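Local atomic coordinates of possible atls1-like light-inducible protein (Prochlorococcus marinus, PDB entry 2XCZ), a protein that is of unassigned function here but belongs to the macrophage migration inhibitory factor family of small trimeric alpha/beta proteins. Residues Leu3-Ser9 with Thr57-Lys63; Leu19-Leu23 with His83-Leu88. Residues are numbered along the deposited sequence.

Contact 1 (Leu3-Ser9 with Thr57-Lys63); sequences LINIQAS and TCYVEVK
Strands 3-8 and 58-63 run antiparallel, their axes 169° apart in direction and 4.7 Å apart at closest approach, as the two central strands of the four-stranded mixed sheet of the MIF fold. Backbone angles are extended through both strands and turn off at Ser9 (phi/psi -83/-23°). The register sets Leu3 against Lys63 and Ala8 against Cys58. Leu3-Lys63, Asn5-Glu61 and Gln7-Tyr59 are hydrogen-bonded pairs, each joined by two N-H...O hydrogen bonds, one in each direction, with backbone N to backbone O at 2.8-2.9 Å. The non-hydrogen-bonded pairs alternate with them, with Ile4 CA to Val62 CA at 4.6 Å, Ile6 CA to Val60 CA at 4.5 Å and Ala8 CA to Cys58 CA at 4.3 Å. Past the strand ends, Ser9 N donates to Thr57 O (3.0 Å), and Ser9 OG, with chi1 in p, accepts from Thr57 N (2.9 Å), a side chain standing in for a backbone carbonyl.

Among side chains, Asn5 ND2 donates to Glu61 OE2 (2.8 Å); Glu61 reaches it with chi1 in p, while Asn5 OD1 is hydrogen-bonded to Ser41 OG. On the opposite face, Ile4 CG1 meets Val60 CG1 at 3.5 Å and Ile6 CG2 meets Cys58 SG at 3.6 Å.

That apolar face packs under helix 72-88 through Val80 and Ile84. The face of Leu3, Asn5, Gln7 and Tyr59 meets both neighbouring subunits, and strands 39-43 and 95-101 flank the pair.

Contact 2 (Leu19-Leu23 with His83-Leu88); sequences LLQEL and HIEQNL
Two antiparallel helices of the MIF fold, lying together on one face of its beta sheet, meet here through segments 19-23 and 83-88. Both segments are helical, their N-to-C directions differ by 159°, and their axes come no closer than 11.4 Å, so side chains must bridge the gap. Register follows from the nearest CA pairs: Leu19 with Asn87 at 7.0 Å and Leu23 with His83 at 7.2 Å.

His83 has the largest buried area, 105 Å². With chi1 in t and chi2 at 77°, its ring enters the groove between the helices, and His83 NE2 donates to Leu19 O at 3.0 Å with an N-H...O angle of 148°. Leu19 O also accepts the helical hydrogen bond from Leu23 N (3.0 Å), so it serves two donors. Leu23 CA lies over one ring face, and Glu22 CD approaches the ring edge, 3.3 Å from His83 CE1.

Leu19, with 82 Å² buried, adopts the tt rotamer and extends toward the end of helix 72-88. Leu19 CD1 touches both Asn87 CB and Leu88 CD2 at 3.7 Å, one helical turn beyond His83. Leu23, with 37 Å² buried, brings Leu23 CB to 3.8 Å from His83 NE2.

Glu22 forms a salt bridge with Lys26 and links to Asn87 through two waters. Water 1 donates to Glu22 OE1 (2.8 Å) and accepts from Asn87 ND2 (2.9 Å). Water 2 donates to Glu22 OE2 (2.7 Å) and to Asn87 OD1 (3.0 Å), while Asn87 ND2 also donates to His83 O at 2.9 Å.

In the fold
Contact 1 is the more deeply buried, its centre about 5 Å from the centre of the chain; that of contact 2, only partly buried, is about 10 Å from it. Their segments alternate along the chain: strand 3-8 leads to helix 16-31, and strand 58-64 to helix 72-88. Apolar packing joins the two layers, with Ile6 CD1 3.7 Å from Leu23 CD2 and Val60 CG2 3.6 Å from Ile84 CD1. Paired backbone groups dominate the polar chemistry of contact 1, whereas contact 2 uses one side-chain-to-backbone bond and bridging waters. Contact 1 reaches both neighbouring subunits; beside contact 2 the third subunit is met by Leu20 and Gln21, which take no part in the helix-helix contact.

Contact 1 (Leu3-Ser9 with Thr57-Lys63)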
loop_
_atom_site.group_PDB
_atom_site.type_symbol
_atom_site.label_atom_id
_atom_site.label_comp_id
_atom_site.label_asym_id
_atom_site.label_seq_id
_atom_site.Cartn_x
_atom_site.Cartn_y
_atom_site.Cartn_z
ATOM N N LEU A 3 -12.362 -1.404 -0.979
ATOM C CA LEU A 3 -11.324 -0.419 -0.710
ATOM C C LEU A 3 -10.723 -0.018 -2.043
ATOM O O LEU A 3 -10.428 -0.871 -2.883
ATOM C CB LEU A 3 -10.235 -1.044 0.174
ATOM C CG LEU A 3 -8.977 -0.216 0.430
ATOM C CD1 LEU A 3 -9.212 0.943 1.372
ATOM C CD2 LEU A 3 -7.890 -1.132 0.973
ATOM N N ILE A 4 -10.586 1.290 -2.250
ATOM C CA ILE A 4 -9.825 1.808 -3.383
ATOM C C ILE A 4 -8.886 2.943 -2.946
ATOM O O ILE A 4 -9.328 4.021 -2.548
ATOM C CB ILE A 4 -10.741 2.176 -4.572
ATOM C CG1 ILE A 4 -9.918 2.678 -5.773
ATOM C CG2 ILE A 4 -11.873 3.151 -4.134
ATOM C CD1 ILE A 4 -10.695 2.657 -7.092
ATOM N N ASN A 5 -7.583 2.676 -3.040
ATOM C CA ASN A 5 -6.556 3.641 -2.656
ATOM C C ASN A 5 -5.822 4.105 -3.912
ATOM O O ASN A 5 -5.280 3.282 -4.650
ATOM C CB ASN A 5 -5.572 2.985 -1.672
ATOM C CG ASN A 5 -6.163 2.754 -0.292
ATOM O OD1 ASN A 5 -6.907 3.587 0.249
ATOM N ND2 ASN A 5 -5.792 1.625 0.306
ATOM N N ILE A 6 -5.822 5.413 -4.170
ATOM C CA ILE A 6 -5.164 5.949 -5.364
ATOM C C ILE A 6 -3.912 6.704 -4.967
ATOM O O ILE A 6 -3.930 7.530 -4.051
ATOM C CB ILE A 6 -6.105 6.890 -6.164
ATOM C CG1 ILE A 6 -7.409 6.172 -6.568
ATOM C CG2 ILE A 6 -5.415 7.396 -7.429
ATOM C CD1 ILE A 6 -8.564 7.149 -6.871
ATOM N N GLN A 7 -2.823 6.412 -5.661
ATOM C CA GLN A 7 -1.551 7.099 -5.469
ATOM C C GLN A 7 -1.174 7.724 -6.821
ATOM O O GLN A 7 -0.930 7.012 -7.805
ATOM C CB GLN A 7 -0.523 6.072 -4.993
ATOM C CG GLN A 7 0.916 6.521 -4.936
ATOM C CD GLN A 7 1.859 5.338 -5.009
ATOM O OE1 GLN A 7 2.492 5.097 -6.039
ATOM N NE2 GLN A 7 1.930 4.565 -3.927
ATOM N N ALA A 8 -1.146 9.055 -6.887
ATOM C CA ALA A 8 -0.969 9.708 -8.193
ATOM C C ALA A 8 0.203 10.666 -8.190
ATOM O O ALA A 8 0.540 11.218 -7.147
ATOM C CB ALA A 8 -2.259 10.423 -8.628
ATOM N N SER A 9 0.801 10.860 -9.362
ATOM C CA SER A 9 1.947 11.744 -9.520
ATOM C C SER A 9 1.563 13.213 -9.690
ATOM O O SER A 9 2.375 14.112 -9.415
ATOM C CB SER A 9 2.816 11.294 -10.698
ATOM O OG SER A 9 2.168 11.540 -11.940
ATOM N N THR A 57 1.012 9.849 -13.973
ATOM C CA THR A 57 0.831 8.405 -13.800
ATOM C C THR A 57 0.184 8.106 -12.448
ATOM O O THR A 57 0.160 8.960 -11.552
ATOM C CB THR A 57 2.146 7.641 -13.982
ATOM O OG1 THR A 57 1.876 6.234 -13.954
ATOM C CG2 THR A 57 3.146 7.992 -12.899
ATOM N N CYS A 58 -0.333 6.885 -12.298
ATOM C CA CYS A 58 -1.219 6.590 -11.196
ATOM C C CYS A 58 -1.124 5.107 -10.831
ATOM O O CYS A 58 -1.146 4.269 -11.722
ATOM C CB CYS A 58 -2.634 6.913 -11.693
ATOM S SG CYS A 58 -3.893 6.656 -10.598
ATOM N N TYR A 59 -0.988 4.793 -9.538
ATOM C CA TYR A 59 -1.185 3.414 -9.070
ATOM C C TYR A 59 -2.409 3.323 -8.173
ATOM O O TYR A 59 -2.536 4.080 -7.215
ATOM C CB TYR A 59 0.026 2.867 -8.302
ATOM C CG TYR A 59 -0.255 1.478 -7.747
ATOM C CD1 TYR A 59 -0.481 0.405 -8.607
ATOM C CD2 TYR A 59 -0.350 1.262 -6.365
ATOM C CE1 TYR A 59 -0.778 -0.859 -8.111
ATOM C CE2 TYR A 59 -0.651 -0.014 -5.844
ATOM C CZ TYR A 59 -0.870 -1.056 -6.736
ATOM O OH TYR A 59 -1.153 -2.315 -6.241
ATOM N N VAL A 60 -3.275 2.353 -8.442
ATOM C CA VAL A 60 -4.472 2.170 -7.622
ATOM C C VAL A 60 -4.462 0.787 -6.995
ATOM O O VAL A 60 -4.167 -0.185 -7.674
ATOM C CB VAL A 60 -5.744 2.278 -8.488
ATOM C CG1 VAL A 60 -7.019 2.221 -7.610
ATOM C CG2 VAL A 60 -5.715 3.570 -9.332
ATOM N N GLU A 61 -4.792 0.691 -5.712
ATOM C CA GLU A 61 -5.109 -0.640 -5.179
ATOM C C GLU A 61 -6.594 -0.776 -4.889
ATOM O O GLU A 61 -7.215 0.129 -4.328
ATOM C CB GLU A 61 -4.255 -1.026 -3.992
ATOM C CG GLU A 61 -4.136 -0.035 -2.925
ATOM C CD GLU A 61 -3.506 -0.630 -1.660
ATOM O OE1 GLU A 61 -2.564 -1.468 -1.762
ATOM O OE2 GLU A 61 -3.951 -0.242 -0.571
ATOM N N VAL A 62 -7.153 -1.890 -5.347
ATOM C CA VAL A 62 -8.539 -2.205 -5.113
ATOM C C VAL A 62 -8.629 -3.520 -4.364
ATOM O O VAL A 62 -8.019 -4.494 -4.772
ATOM C CB VAL A 62 -9.333 -2.319 -6.433
ATOM C CG1 VAL A 62 -10.760 -2.829 -6.169
ATOM C CG2 VAL A 62 -9.387 -0.963 -7.139
ATOM N N LYS A 63 -9.391 -3.533 -3.270
ATOM C CA LYS A 63 -9.651 -4.773 -2.533
ATOM C C LYS A 63 -11.142 -4.937 -2.297
ATOM O O LYS A 63 -11.885 -3.970 -2.157
ATOM C CB LYS A 63 -8.897 -4.820 -1.195
ATOM C CG LYS A 63 -7.386 -4.701 -1.314
ATOM C CD LYS A 63 -6.738 -4.841 0.056
ATOM C CE LYS A 63 -5.234 -4.602 0.002
ATOM N NZ LYS A 63 -4.532 -5.415 -1.048
#

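Contact 2 (Leu19-Leu23 with His83-Leu88)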
loop_
_atom_site.group_PDB
_atom_site.type_symbol
_atom_site.label_atom_id
_atom_site.label_comp_id
_atom_site.label_asym_id
_atom_site.label_seq_id
_atom_site.Cartn_x
_atom_site.Cartn_y
_atom_site.Cartn_z
ATOM N N LEU A 19 -14.558 14.021 -6.076
ATOM C CA LEU A 19 -13.995 12.968 -6.918
ATOM C C LEU A 19 -14.114 11.595 -6.235
ATOM O O LEU A 19 -14.565 10.622 -6.857
ATOM C CB LEU A 19 -12.526 13.300 -7.204
ATOM C CG LEU A 19 -11.601 12.493 -8.107
ATOM C CD1 LEU A 19 -10.364 13.328 -8.392
ATOM C CD2 LEU A 19 -11.206 11.170 -7.474
ATOM N N LEU A 20 -13.705 11.523 -4.967
ATOM C CA LEU A 20 -13.752 10.270 -4.205
ATOM C C LEU A 20 -15.185 9.838 -3.903
ATOM O O LEU A 20 -15.512 8.651 -3.979
ATOM C CB LEU A 20 -12.955 10.403 -2.904
ATOM C CG LEU A 20 -11.426 10.476 -3.064
ATOM C CD1 LEU A 20 -10.760 10.732 -1.714
ATOM C CD2 LEU A 20 -10.834 9.218 -3.723
ATOM N N GLN A 21 -16.051 10.799 -3.578
ATOM C CA GLN A 21 -17.449 10.474 -3.318
ATOM C C GLN A 21 -18.136 9.894 -4.553
ATOM O O GLN A 21 -18.901 8.934 -4.467
ATOM C CB GLN A 21 -18.194 11.720 -2.823
ATOM C CG GLN A 21 -17.851 12.112 -1.395
ATOM C CD GLN A 21 -18.339 13.511 -1.050
ATOM O OE1 GLN A 21 -17.989 14.492 -1.713
ATOM N NE2 GLN A 21 -19.131 13.612 0.005
ATOM N N GLU A 22 -17.852 10.474 -5.711
ATOM C CA GLU A 22 -18.400 9.963 -6.954
ATOM C C GLU A 22 -17.857 8.565 -7.251
ATOM O O GLU A 22 -18.615 7.662 -7.585
ATOM C CB GLU A 22 -18.107 10.918 -8.097
ATOM C CG GLU A 22 -18.792 10.534 -9.399
ATOM C CD GLU A 22 -18.326 11.368 -10.574
ATOM O OE1 GLU A 22 -18.392 10.868 -11.716
ATOM O OE2 GLU A 22 -17.879 12.512 -10.364
ATOM N N LEU A 23 -16.544 8.393 -7.121
ATOM C CA LEU A 23 -15.935 7.070 -7.248
ATOM C C LEU A 23 -16.532 6.022 -6.280
ATOM O O LEU A 23 -16.734 4.855 -6.652
ATOM C CB LEU A 23 -14.415 7.187 -7.079
ATOM C CG LEU A 23 -13.604 5.899 -7.214
ATOM C CD1 LEU A 23 -13.867 5.212 -8.547
ATOM C CD2 LEU A 23 -12.121 6.188 -7.017
ATOM N N HIS A 83 -12.622 7.188 -14.685
ATOM C CA HIS A 83 -12.847 8.203 -13.655
ATOM C C HIS A 83 -11.571 9.021 -13.422
ATOM O O HIS A 83 -11.608 10.255 -13.336
ATOM C CB HIS A 83 -13.317 7.540 -12.354
ATOM C CG HIS A 83 -13.880 8.505 -11.359
ATOM N ND1 HIS A 83 -15.148 9.031 -11.475
ATOM C CD2 HIS A 83 -13.343 9.049 -10.239
ATOM C CE1 HIS A 83 -15.369 9.862 -10.470
ATOM N NE2 HIS A 83 -14.291 9.883 -9.700
ATOM N N ILE A 84 -10.431 8.332 -13.351
ATOM C CA ILE A 84 -9.161 9.000 -13.109
ATOM C C ILE A 84 -8.698 9.849 -14.309
ATOM O O ILE A 84 -8.185 10.950 -14.131
ATOM C CB ILE A 84 -8.073 8.009 -12.620
ATOM C CG1 ILE A 84 -8.446 7.504 -11.216
ATOM C CG2 ILE A 84 -6.703 8.682 -12.631
ATOM C CD1 ILE A 84 -7.676 6.285 -10.752
ATOM N N GLU A 85 -8.891 9.328 -15.517
ATOM C CA GLU A 85 -8.617 10.046 -16.760
ATOM C C GLU A 85 -9.362 11.371 -16.792
ATOM O O GLU A 85 -8.775 12.418 -17.047
ATOM C CB GLU A 85 -9.092 9.229 -17.954
ATOM C CG GLU A 85 -8.045 8.409 -18.637
ATOM C CD GLU A 85 -8.341 8.221 -20.117
ATOM O OE1 GLU A 85 -7.389 8.051 -20.899
ATOM O OE2 GLU A 85 -9.536 8.244 -20.499
ATOM N N GLN A 86 -10.663 11.289 -16.531
ATOM C CA GLN A 86 -11.570 12.443 -16.565
ATOM C C GLN A 86 -11.236 13.489 -15.488
ATOM O O GLN A 86 -11.177 14.692 -15.773
ATOM C CB GLN A 86 -13.013 11.935 -16.427
ATOM C CG GLN A 86 -14.101 12.985 -16.273
ATOM C CD GLN A 86 -14.778 13.304 -17.587
ATOM O OE1 GLN A 86 -15.891 12.838 -17.857
ATOM N NE2 GLN A 86 -14.109 14.091 -18.422
ATOM N N ASN A 87 -10.993 13.027 -14.262
ATOM C CA ASN A 87 -10.880 13.908 -13.106
ATOM C C ASN A 87 -9.462 14.350 -12.737
ATOM O O ASN A 87 -9.278 15.434 -12.170
ATOM C CB ASN A 87 -11.575 13.260 -11.910
ATOM C CG ASN A 87 -13.084 13.267 -12.054
ATOM O OD1 ASN A 87 -13.728 14.288 -11.813
ATOM N ND2 ASN A 87 -13.657 12.134 -12.439
ATOM N N LEU A 88 -8.466 13.536 -13.069
ATOM C CA LEU A 88 -7.071 13.880 -12.768
ATOM C C LEU A 88 -6.231 14.155 -14.005
ATOM O O LEU A 88 -5.094 14.593 -13.883
ATOM C CB LEU A 88 -6.401 12.796 -11.902
ATOM C CG LEU A 88 -7.037 12.556 -10.535
ATOM C CD1 LEU A 88 -6.347 11.382 -9.840
ATOM C CD2 LEU A 88 -6.984 13.833 -9.687
HETATM O O HOH W 1 -16.444 12.422 -13.010
HETATM O O HOH W 2 -15.760 14.018 -9.589
#